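Local structure of hyaluronidase-phage associated (Streptococcus pyogenes, 2WB3) at residues Ser52-Lys55 with Glu56-Glu59. The protein is a phage-tail-associated hyaluronate lyase that probably cleaves the hyaluronan capsule of its streptococcal host by an elimination reaction. Sequence-based numbering, arbitrary orientation.
Sequences SVDK and EYDE
D54 and Y57 close a type I beta turn, with K55 and E56 at its corner. The Y57 N to D54 O bond is 3.2 Å long and nearly straight at 162°. A second type I turn runs from E56 to E59. Its E59 N to E56 O bond is weak. The two turns overlap, so the chain coils tightly in the loop between strands 45-49 and 64-69.

The D54 carboxylate folds back over its own turn. CG lies anti to the backbone N (chi1 174°), which carries OD1 to 3.2 Å from E56 N. This bond defines an Asx turn. The N-H meets OD1 from above the carboxylate plane. A water also donates to OD1, and weakly to E56 OE2. It links two carboxylates that do not touch each other; D54 OD1 and E56 OE2 are 5.0 Å apart.

Just upstream, S52 OG accepts from D54 N at 2.9 Å, an ST turn. The S52 methylene faces Y57. Its CB sits 3.8 Å from the ring centroid, over one face and shifted toward the rim, a CH-pi contact. Y57 OH bonds E27 of the second subunit, and K39 of the third subunit makes a cation-pi contact with Y57. D58 turns its carboxylate to T78 and A79 of the second subunit.

D54 accepts bonds through both its carbonyl, which the N50 side chain also meets, and its carboxylate. The water, which donates to both carboxylates, may ease the repulsion between D54 and E56, though its bond to E56 is weak. Local bonds probably help hold the loop's shape, while Y57 and D58 tie it to the second and third subunits, consistent with the triple-stranded beta-helix of this tail fibre.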
ATOM      1  N   SER A  52      22.012 -17.668  -2.416  1.00 25.40           N
ATOM      2  CA  SER A  52      23.170 -18.290  -3.089  1.00 27.29           C
ATOM      3  C   SER A  52      23.010 -19.807  -3.132  1.00 28.02           C
ATOM      4  O   SER A  52      22.341 -20.400  -2.285  1.00 27.45           O
ATOM      5  CB  SER A  52      24.440 -17.972  -2.286  1.00 27.34           C
ATOM      6  OG  SER A  52      25.552 -18.786  -2.682  1.00 27.24           O
ATOM      7  N   VAL A  53      23.676 -20.456  -4.085  1.00 29.45           N
ATOM      8  CA  VAL A  53      23.718 -21.927  -4.083  1.00 29.48           C
ATOM      9  C   VAL A  53      24.531 -22.455  -2.928  1.00 29.14           C
ATOM     10  O   VAL A  53      24.376 -23.589  -2.522  1.00 29.99           O
ATOM     11  CB  VAL A  53      24.288 -22.487  -5.447  1.00 30.88           C
ATOM     12  CG1 VAL A  53      23.398 -22.041  -6.631  1.00 32.46           C
ATOM     13  CG2 VAL A  53      25.757 -22.049  -5.656  1.00 32.12           C
ATOM     14  N   ASP A  54      25.425 -21.636  -2.382  1.00 29.16           N
ATOM     15  CA  ASP A  54      26.350 -22.033  -1.321  1.00 30.27           C
ATOM     16  C   ASP A  54      25.572 -22.290  -0.004  1.00 31.07           C
ATOM     17  O   ASP A  54      24.946 -21.366   0.517  1.00 30.03           O
ATOM     18  CB  ASP A  54      27.330 -20.839  -1.174  1.00 31.39           C
ATOM     19  CG  ASP A  54      28.314 -20.965  -0.025  1.00 34.44           C
ATOM     20  OD1 ASP A  54      28.279 -21.938   0.738  1.00 32.94           O
ATOM     21  OD2 ASP A  54      29.181 -20.038   0.116  1.00 41.57           O
ATOM     22  N   LYS A  55      25.660 -23.481   0.572  1.00 30.43           N
ATOM     23  CA  LYS A  55      24.769 -23.842   1.688  1.00 31.57           C
ATOM     24  C   LYS A  55      25.095 -23.149   3.043  1.00 31.43           C
ATOM     25  O   LYS A  55      24.323 -23.225   4.015  1.00 30.91           O
ATOM     26  CB  LYS A  55      24.706 -25.369   1.832  1.00 33.03           C
ATOM     27  CG  LYS A  55      26.052 -25.958   2.271  1.00 36.56           C
ATOM     28  CD  LYS A  55      25.999 -27.432   2.656  1.00 42.03           C
ATOM     29  CE  LYS A  55      27.421 -28.030   2.574  1.00 44.75           C
ATOM     30  NZ  LYS A  55      27.638 -28.980   3.715  1.00 50.35           N
ATOM     31  N   GLU A  56      26.210 -22.422   3.094  1.00 30.39           N
ATOM     32  CA  GLU A  56      26.601 -21.749   4.313  1.00 30.62           C
ATOM     33  C   GLU A  56      26.552 -20.249   4.168  1.00 27.87           C
ATOM     34  O   GLU A  56      26.806 -19.520   5.135  1.00 28.48           O
ATOM     35  CB  GLU A  56      28.016 -22.116   4.712  1.00 32.56           C
ATOM     36  CG  GLU A  56      28.295 -23.577   4.771  1.00 40.11           C
ATOM     37  CD  GLU A  56      29.619 -23.807   5.453  1.00 51.37           C
ATOM     38  OE1 GLU A  56      29.572 -24.294   6.604  1.00 56.08           O
ATOM     39  OE2 GLU A  56      30.679 -23.430   4.887  1.00 53.29           O
ATOM     40  N   TYR A  57      26.214 -19.789   2.977  1.00 25.45           N
ATOM     41  CA  TYR A  57      26.215 -18.388   2.651  1.00 25.01           C
ATOM     42  C   TYR A  57      25.305 -17.529   3.561  1.00 25.30           C
ATOM     43  O   TYR A  57      25.658 -16.371   3.896  1.00 24.66           O
ATOM     44  CB  TYR A  57      25.703 -18.228   1.255  1.00 23.84           C
ATOM     45  CG  TYR A  57      25.856 -16.840   0.698  1.00 25.23           C
ATOM     46  CD1 TYR A  57      27.090 -16.412   0.215  1.00 24.82           C
ATOM     47  CD2 TYR A  57      24.771 -15.962   0.614  1.00 22.67           C
ATOM     48  CE1 TYR A  57      27.244 -15.180  -0.311  1.00 27.07           C
ATOM     49  CE2 TYR A  57      24.920 -14.716   0.059  1.00 23.69           C
ATOM     50  CZ  TYR A  57      26.162 -14.327  -0.394  1.00 27.02           C
ATOM     51  OH  TYR A  57      26.353 -13.089  -0.964  1.00 26.74           O
ATOM     52  N   ASP A  58      24.140 -18.083   3.925  1.00 24.58           N
ATOM     53  CA  ASP A  58      23.083 -17.341   4.689  1.00 23.99           C
ATOM     54  C   ASP A  58      23.062 -17.735   6.165  1.00 25.03           C
ATOM     55  O   ASP A  58      22.006 -17.669   6.835  1.00 25.30           O
ATOM     56  CB  ASP A  58      21.710 -17.607   4.030  1.00 23.80           C
ATOM     57  CG  ASP A  58      21.353 -19.096   3.964  1.00 23.89           C
ATOM     58  OD1 ASP A  58      22.133 -19.988   4.416  1.00 22.35           O
ATOM     59  OD2 ASP A  58      20.227 -19.386   3.536  1.00 24.05           O
ATOM     60  N   GLU A  59      24.214 -18.179   6.706  1.00 24.43           N
ATOM     61  CA  GLU A  59      24.242 -18.629   8.075  1.00 24.78           C
ATOM     62  C   GLU A  59      23.838 -17.575   9.150  1.00 24.26           C
ATOM     63  O   GLU A  59      23.419 -17.967  10.259  1.00 26.36           O
ATOM     64  CB  GLU A  59      25.600 -19.203   8.426  1.00 25.33           C
ATOM     65  CG  GLU A  59      26.730 -18.205   8.348  1.00 29.79           C
ATOM     66  CD  GLU A  59      28.040 -18.841   8.822  1.00 39.51           C
ATOM     67  OE1 GLU A  59      28.149 -20.085   8.728  1.00 41.92           O
ATOM     68  OE2 GLU A  59      28.930 -18.114   9.317  1.00 45.57           O
TER
HETATM   69  O   HOH W   1      31.168 -22.296   1.802  0.50 33.26           O